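Local coordinates for B12-binding domain-containing protein (Kitasatospora setae, PDB 6WTE), which binds cobalamin and a [4Fe-4S] cluster and, as the radical SAM methylase TsrM, probably transfers methyl groups by a non-radical route, at residues 143-148 against 152-157; 61-66 against 134-139. All coordinates share one frame; numbering follows the deposited sequence. Where two conformers were deposited one is given.

Interaction 1. Residues 143-148 against 152-157; sequences GRDTAG and LIRNTE
Thr-146 and Leu-152 bring the backbones closest, with 8.1 Å between Thr-146 CA and Leu-152 CA, so the loop after helix 130-141 meets strand 153-156 through side chains. Arg-154 reaches back from the strand, its chain bent at chi3 (-37°), and NH1 does most of the gripping. One bond runs from Arg-154 NH1 to Thr-146 OG1 (3.0 Å), nearly straight and in the guanidinium plane. The other, a salt-bridge hydrogen bond from Arg-154 NH1 to Asp-145 OD1 (3.0 Å), is more bent, at 137°, with OD1 18° out of that plane. Asp-145 suits its place because the same OD1 also accepts from Ala-147 N at 2.8 Å, from above the carboxylate plane, closing an Asx turn. A water joins Asp-145 OD2 to Arg-154 NH2, and the CA of Ala-147 lies over one guanidinium face, toward its rim, 3.6 Å from Arg-154 CZ. Leu-152 CD2 packs on Thr-146 CB at 3.8 Å, the apolar part of the contact. Were Arg-154 an alanine, Asp-145 would probably lose its cationic mate and Thr-146 OG1 this donor. The turn and the ion pair thus share one carboxylate oxygen, and the arginine's positive charge probably favours an ionised Asp-145.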
ATOM      1  N   GLY A 143      23.042  10.301 -22.922  1.00 16.62           N
ATOM      2  CA  GLY A 143      22.693  11.604 -23.465  1.00 15.53           C
ATOM      3  C   GLY A 143      21.632  11.561 -24.544  1.00 15.49           C
ATOM      4  O   GLY A 143      21.647  12.397 -25.453  1.00 16.43           O
ATOM      5  N   ARG A 144      20.714  10.604 -24.468  1.00 14.42           N
ATOM      6  CA  ARG A 144      19.675  10.419 -25.469  0.50 18.30           C
ATOM      7  C   ARG A 144      18.360  11.049 -25.031  1.00 15.93           C
ATOM      8  O   ARG A 144      18.123  11.311 -23.848  1.00 14.17           O
ATOM      9  CB  ARG A 144      19.445   8.932 -25.755  0.50 19.08           C
ATOM     10  CG  ARG A 144      20.483   8.307 -26.659  0.50 20.91           C
ATOM     11  CD  ARG A 144      20.032   6.955 -27.194  0.50 22.04           C
ATOM     12  NE  ARG A 144      19.859   5.957 -26.141  0.50 20.87           N
ATOM     13  CZ  ARG A 144      18.680   5.556 -25.675  0.50 22.16           C
ATOM     14  NH1 ARG A 144      18.621   4.641 -24.718  0.50 18.68           N
ATOM     15  NH2 ARG A 144      17.559   6.064 -26.168  0.50 21.18           N
ATOM     16  N   ASP A 145      17.501  11.284 -26.017  1.00 16.34           N
ATOM     17  CA  ASP A 145      16.126  11.679 -25.757  1.00 19.08           C
ATOM     18  C   ASP A 145      15.387  10.519 -25.092  1.00 17.70           C
ATOM     19  O   ASP A 145      15.639   9.346 -25.382  1.00 17.62           O
ATOM     20  CB  ASP A 145      15.462  12.071 -27.082  1.00 18.37           C
ATOM     21  CG  ASP A 145      14.187  12.870 -26.902  1.00 21.60           C
ATOM     22  OD1 ASP A 145      13.437  12.609 -25.943  1.00 24.95           O
ATOM     23  OD2 ASP A 145      13.940  13.767 -27.740  1.00 25.26           O
ATOM     24  N   THR A 146      14.459  10.848 -24.198  1.00 15.30           N
ATOM     25  CA  THR A 146      13.654   9.836 -23.523  1.00 14.62           C
ATOM     26  C   THR A 146      12.298   9.625 -24.184  1.00 17.99           C
ATOM     27  O   THR A 146      11.442   8.938 -23.612  1.00 16.80           O
ATOM     28  CB  THR A 146      13.448  10.211 -22.056  1.00 16.93           C
ATOM     29  OG1 THR A 146      12.817  11.494 -21.978  1.00 17.44           O
ATOM     30  CG2 THR A 146      14.768  10.234 -21.307  1.00 14.63           C
ATOM     31  N   ALA A 147      12.089  10.187 -25.376  1.00 18.49           N
ATOM     32  CA  ALA A 147      10.781  10.162 -26.019  1.00 22.18           C
ATOM     33  C   ALA A 147      10.370   8.770 -26.485  1.00 21.00           C
ATOM     34  O   ALA A 147       9.188   8.555 -26.774  1.00 23.11           O
ATOM     35  CB  ALA A 147      10.773  11.136 -27.203  1.00 21.67           C
ATOM     36  N   GLY A 148      11.295   7.815 -26.535  1.00 24.97           N
ATOM     37  CA  GLY A 148      10.972   6.474 -26.972  1.00 27.41           C
ATOM     38  C   GLY A 148      10.925   5.442 -25.872  1.00 23.58           C
ATOM     39  O   GLY A 148      10.903   4.241 -26.173  1.00 31.26           O
ATOM     40  N   LEU A 152       6.895   5.756 -20.052  1.00 13.07           N
ATOM     41  CA  LEU A 152       7.449   6.856 -19.276  1.00 11.49           C
ATOM     42  C   LEU A 152       6.541   8.079 -19.318  1.00 13.92           C
ATOM     43  O   LEU A 152       6.141   8.530 -20.396  1.00 12.93           O
ATOM     44  CB  LEU A 152       8.835   7.222 -19.808  1.00 12.16           C
ATOM     45  CG  LEU A 152       9.562   8.296 -19.006  1.00 13.35           C
ATOM     46  CD1 LEU A 152       9.883   7.783 -17.589  1.00 11.78           C
ATOM     47  CD2 LEU A 152      10.825   8.737 -19.746  1.00 12.76           C
ATOM     48  N   ILE A 153       6.235   8.631 -18.143  1.00 11.05           N
ATOM     49  CA  ILE A 153       5.561   9.925 -18.047  1.00 12.04           C
ATOM     50  C   ILE A 153       6.622  11.016 -18.067  1.00 12.08           C
ATOM     51  O   ILE A 153       7.592  10.963 -17.299  1.00 11.81           O
ATOM     52  CB  ILE A 153       4.705  10.010 -16.771  1.00 13.20           C
ATOM     53  CG1 ILE A 153       3.643   8.908 -16.758  1.00 13.16           C
ATOM     54  CG2 ILE A 153       4.059  11.386 -16.635  1.00 12.89           C
ATOM     55  CD1 ILE A 153       2.880   8.824 -15.457  1.00 13.49           C
ATOM     56  N   ARG A 154       6.446  12.005 -18.947  1.00 12.76           N
ATOM     57  CA  ARG A 154       7.408  13.084 -19.117  1.00 14.11           C
ATOM     58  C   ARG A 154       6.726  14.424 -18.882  1.00 14.15           C
ATOM     59  O   ARG A 154       5.685  14.715 -19.480  1.00 13.70           O
ATOM     60  CB  ARG A 154       8.055  13.038 -20.505  1.00 18.22           C
ATOM     61  CG  ARG A 154       8.688  11.686 -20.800  1.00 17.96           C
ATOM     62  CD  ARG A 154       9.565  11.699 -22.042  1.00 21.50           C
ATOM     63  NE  ARG A 154       9.066  12.536 -23.121  1.00 28.48           N
ATOM     64  CZ  ARG A 154       9.838  13.054 -24.069  1.00 28.54           C
ATOM     65  NH1 ARG A 154      11.149  12.830 -24.058  1.00 28.65           N
ATOM     66  NH2 ARG A 154       9.307  13.801 -25.022  1.00 28.80           N
ATOM     67  N   ASN A 155       7.317  15.232 -18.013  1.00 12.47           N
ATOM     68  CA  ASN A 155       6.763  16.541 -17.674  1.00 12.23           C
ATOM     69  C   ASN A 155       7.161  17.538 -18.751  1.00 14.50           C
ATOM     70  O   ASN A 155       8.302  18.010 -18.787  1.00 22.96           O
ATOM     71  CB  ASN A 155       7.263  16.994 -16.309  1.00 14.03           C
ATOM     72  CG  ASN A 155       6.403  18.084 -15.700  1.00 16.45           C
ATOM     73  OD1 ASN A 155       5.438  18.540 -16.308  1.00 18.40           O
ATOM     74  ND2 ASN A 155       6.749  18.502 -14.486  1.00 13.13           N
ATOM     75  N   THR A 156       6.237  17.848 -19.650  1.00 17.13           N
ATOM     76  CA  THR A 156       6.520  18.871 -20.647  1.00 17.16           C
ATOM     77  C   THR A 156       6.107  20.243 -20.126  1.00 19.51           C
ATOM     78  O   THR A 156       5.484  20.381 -19.073  1.00 22.87           O
ATOM     79  CB  THR A 156       5.796  18.577 -21.958  1.00 22.07           C
ATOM     80  OG1 THR A 156       4.435  19.005 -21.847  1.00 20.45           O
ATOM     81  CG2 THR A 156       5.834  17.090 -22.268  1.00 21.52           C
ATOM     82  N   GLU A 157       6.419  21.275 -20.910  1.00 22.47           N
ATOM     83  CA  GLU A 157       6.054  22.624 -20.500  1.00 25.33           C
ATOM     84  C   GLU A 157       4.545  22.821 -20.423  1.00 22.71           C
ATOM     85  O   GLU A 157       4.082  23.711 -19.701  1.00 27.95           O
ATOM     86  CB  GLU A 157       6.676  23.636 -21.461  1.00 28.84           C
ATOM     87  CG  GLU A 157       8.190  23.642 -21.416  1.00 26.82           C
ATOM     88  CD  GLU A 157       8.793  24.756 -22.248  1.00 38.25           C
ATOM     89  OE1 GLU A 157       9.058  24.528 -23.449  1.00 40.84           O
ATOM     90  OE2 GLU A 157       8.994  25.858 -21.700  1.00 31.71           O
TER
HETATM   91  O   HOH W   1      11.535  14.863 -26.880  1.00 26.74           O

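Interaction 2. Residues 61-66 against 134-139; sequences PMLVGV and CELATA
Met-62 opens the contact, reaching across to Ala-137 on helix 130-141. Its CG lies between the backbone N and the carbonyl carbon (chi1 51°), and a bend at chi2 carries the thioether over to the helix. There the terminal methyl, Met-62 CE, sits 3.8 Å from Ala-137 O and 4.1 Å from Ala-137 CB. A flexible, unbranched side chain suits this edge of the interface, and Ile-140 and Ser-141 farther along the same helix also touch it.

Leu-63 comes next and carries the largest share of the strand's contact. Its CA is 6.7 Å from Ala-137 CA, an approach that a small alanine suits. With CG anti to the backbone N (chi1 175°), both methyls face the helix: Leu-63 CD2 rests on the backbone at Ala-137 CA, 3.9 Å away, and on Ala-137 CB, and also reaches Leu-136, while Leu-63 CD1 adds a second contact to Leu-136 CD2 at 4.1 Å. The two leucine side chains cross at about a right angle. Here a helix covers one face of the parallel part of the sheet, the alpha/beta arrangement of the Rossmann-like B12-binding domain, with 63-67 lying between strands 4-9 and 101-104. Val-102 of the latter strand touches both leucines, extending the apolar layer.

Beyond Leu-63 the strand draws away from this part of the helix. Val-64 turns its side chain to Leu-6 of the neighbouring strand, whereas Gly-65 and Val-66 touch the bound cobalamin.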
ATOM      1  N   PRO A  61      25.101  12.064  -9.020  1.00 15.50           N
ATOM      2  CA  PRO A  61      24.369  11.068  -9.809  1.00 14.34           C
ATOM      3  C   PRO A  61      23.798  11.705 -11.066  1.00 13.65           C
ATOM      4  O   PRO A  61      23.490  12.896 -11.095  1.00 15.90           O
ATOM      5  CB  PRO A  61      23.254  10.612  -8.860  1.00 14.60           C
ATOM      6  CG  PRO A  61      23.053  11.774  -7.939  1.00 13.47           C
ATOM      7  CD  PRO A  61      24.431  12.361  -7.741  1.00 17.75           C
ATOM      8  N   MET A  62      23.667  10.902 -12.120  1.00 13.21           N
ATOM      9  CA  MET A  62      23.100  11.415 -13.359  1.00 13.16           C
ATOM     10  C   MET A  62      21.589  11.249 -13.430  1.00 13.01           C
ATOM     11  O   MET A  62      20.971  11.767 -14.362  1.00 14.33           O
ATOM     12  CB  MET A  62      23.764  10.752 -14.577  1.00 17.04           C
ATOM     13  CG  MET A  62      23.807   9.243 -14.547  1.00 19.64           C
ATOM     14  SD  MET A  62      22.316   8.494 -15.238  1.00 18.10           S
ATOM     15  CE  MET A  62      22.629   6.767 -14.885  1.00 14.54           C
ATOM     16  N   LEU A  63      20.991  10.568 -12.455  1.00 12.98           N
ATOM     17  CA  LEU A  63      19.548  10.387 -12.369  1.00 12.08           C
ATOM     18  C   LEU A  63      19.194  10.207 -10.899  1.00 13.49           C
ATOM     19  O   LEU A  63      19.915   9.521 -10.167  1.00 12.00           O
ATOM     20  CB  LEU A  63      19.098   9.172 -13.186  1.00 12.52           C
ATOM     21  CG  LEU A  63      17.628   8.743 -13.139  1.00 11.55           C
ATOM     22  CD1 LEU A  63      16.701   9.839 -13.683  1.00 12.64           C
ATOM     23  CD2 LEU A  63      17.447   7.441 -13.923  1.00 13.05           C
ATOM     24  N   VAL A  64      18.104  10.839 -10.469  1.00 13.40           N
ATOM     25  CA  VAL A  64      17.639  10.759  -9.087  1.00 13.17           C
ATOM     26  C   VAL A  64      16.218  10.216  -9.104  1.00 12.75           C
ATOM     27  O   VAL A  64      15.321  10.827  -9.696  1.00 12.34           O
ATOM     28  CB  VAL A  64      17.695  12.123  -8.379  1.00 13.58           C
ATOM     29  CG1 VAL A  64      17.146  12.021  -6.960  1.00 11.68           C
ATOM     30  CG2 VAL A  64      19.123  12.679  -8.372  1.00 13.70           C
ATOM     31  N   GLY A  65      16.017   9.063  -8.479  1.00 11.07           N
ATOM     32  CA  GLY A  65      14.693   8.481  -8.340  1.00 11.34           C
ATOM     33  C   GLY A  65      14.183   8.688  -6.924  1.00 13.38           C
ATOM     34  O   GLY A  65      14.939   8.584  -5.960  1.00 12.10           O
ATOM     35  N   VAL A  66      12.898   9.002  -6.809  1.00 10.53           N
ATOM     36  CA  VAL A  66      12.262   9.191  -5.507  1.00 13.10           C
ATOM     37  C   VAL A  66      11.057   8.265  -5.424  1.00 11.78           C
ATOM     38  O   VAL A  66      10.151   8.342  -6.265  1.00 11.10           O
ATOM     39  CB  VAL A  66      11.838  10.651  -5.282  1.00 10.63           C
ATOM     40  CG1 VAL A  66      11.257  10.813  -3.889  1.00 12.18           C
ATOM     41  CG2 VAL A  66      13.033  11.597  -5.472  1.00 10.93           C
ATOM     42  N   CYS A 134      15.495   1.194 -15.852  1.00 12.91           N
ATOM     43  CA  CYS A 134      16.739   0.839 -16.526  1.00 13.95           C
ATOM     44  C   CYS A 134      16.833   1.494 -17.894  1.00 14.00           C
ATOM     45  O   CYS A 134      17.908   1.954 -18.293  1.00 14.08           O
ATOM     46  CB  CYS A 134      16.867  -0.672 -16.668  1.00 14.14           C
ATOM     47  SG  CYS A 134      17.270  -1.505 -15.128  1.00 15.67           S
ATOM     48  N   GLU A 135      15.729   1.514 -18.646  1.00 14.34           N
ATOM     49  CA  GLU A 135      15.761   2.176 -19.944  1.00 13.46           C
ATOM     50  C   GLU A 135      15.983   3.671 -19.779  1.00 14.50           C
ATOM     51  O   GLU A 135      16.745   4.275 -20.537  1.00 13.60           O
ATOM     52  CB  GLU A 135      14.474   1.893 -20.723  1.00 14.68           C
ATOM     53  CG  GLU A 135      14.316   0.422 -21.081  1.00 17.49           C
ATOM     54  CD  GLU A 135      13.225   0.160 -22.103  1.00 30.98           C
ATOM     55  OE1 GLU A 135      12.747   1.124 -22.743  1.00 27.81           O
ATOM     56  OE2 GLU A 135      12.847  -1.022 -22.266  1.00 35.14           O
ATOM     57  N   LEU A 136      15.355   4.275 -18.766  1.00 13.22           N
ATOM     58  CA  LEU A 136      15.562   5.696 -18.502  1.00 13.81           C
ATOM     59  C   LEU A 136      17.013   5.980 -18.133  1.00 13.76           C
ATOM     60  O   LEU A 136      17.640   6.890 -18.687  1.00 14.19           O
ATOM     61  CB  LEU A 136      14.614   6.163 -17.395  1.00 13.73           C
ATOM     62  CG  LEU A 136      14.710   7.640 -16.986  1.00 11.30           C
ATOM     63  CD1 LEU A 136      14.402   8.583 -18.145  1.00 14.68           C
ATOM     64  CD2 LEU A 136      13.808   7.931 -15.791  1.00 12.58           C
ATOM     65  N   ALA A 137      17.572   5.194 -17.209  1.00 12.12           N
ATOM     66  CA  ALA A 137      18.970   5.382 -16.831  1.00 14.29           C
ATOM     67  C   ALA A 137      19.890   5.228 -18.035  1.00 15.14           C
ATOM     68  O   ALA A 137      20.884   5.952 -18.164  1.00 14.36           O
ATOM     69  CB  ALA A 137      19.358   4.398 -15.724  1.00 13.57           C
ATOM     70  N   THR A 138      19.575   4.292 -18.932  1.00 13.95           N
ATOM     71  CA  THR A 138      20.397   4.125 -20.124  1.00 14.63           C
ATOM     72  C   THR A 138      20.313   5.357 -21.017  1.00 16.84           C
ATOM     73  O   THR A 138      21.340   5.854 -21.494  1.00 15.71           O
ATOM     74  CB  THR A 138      19.976   2.873 -20.895  1.00 15.86           C
ATOM     75  OG1 THR A 138      20.163   1.713 -20.073  1.00 18.85           O
ATOM     76  CG2 THR A 138      20.803   2.717 -22.164  1.00 17.98           C
ATOM     77  N   ALA A 139      19.104   5.880 -21.234  1.00 14.83           N
ATOM     78  CA  ALA A 139      18.955   7.058 -22.085  1.00 16.28           C
ATOM     79  C   ALA A 139      19.694   8.260 -21.505  1.00 14.17           C
ATOM     80  O   ALA A 139      20.427   8.957 -22.218  1.00 15.89           O
ATOM     81  CB  ALA A 139      17.470   7.375 -22.286  1.00 15.99           C
TER

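Helix 130-141 connects the two contacts: interaction 2 seats it on strand 63-67, and interaction 1 joins the loop that follows it to strand 153-156 of the same sheet. Their centres are 12 Å apart, and they touch directly. Leu-136 is shared, for its CD1 packs against Thr-146 CG2 at 3.6 Å and against Leu-152 CD2 at 3.9 Å, while Arg-144 N probably hydrogen-bonds to Ala-139 O at 2.8 Å. Both lie near the cobalamin: the Leu-136 side chain is about 6 Å from it and that of Leu-152 about 7 Å, and each of these leucines is about 9 Å from Gly-129, a cobalamin-binding residue.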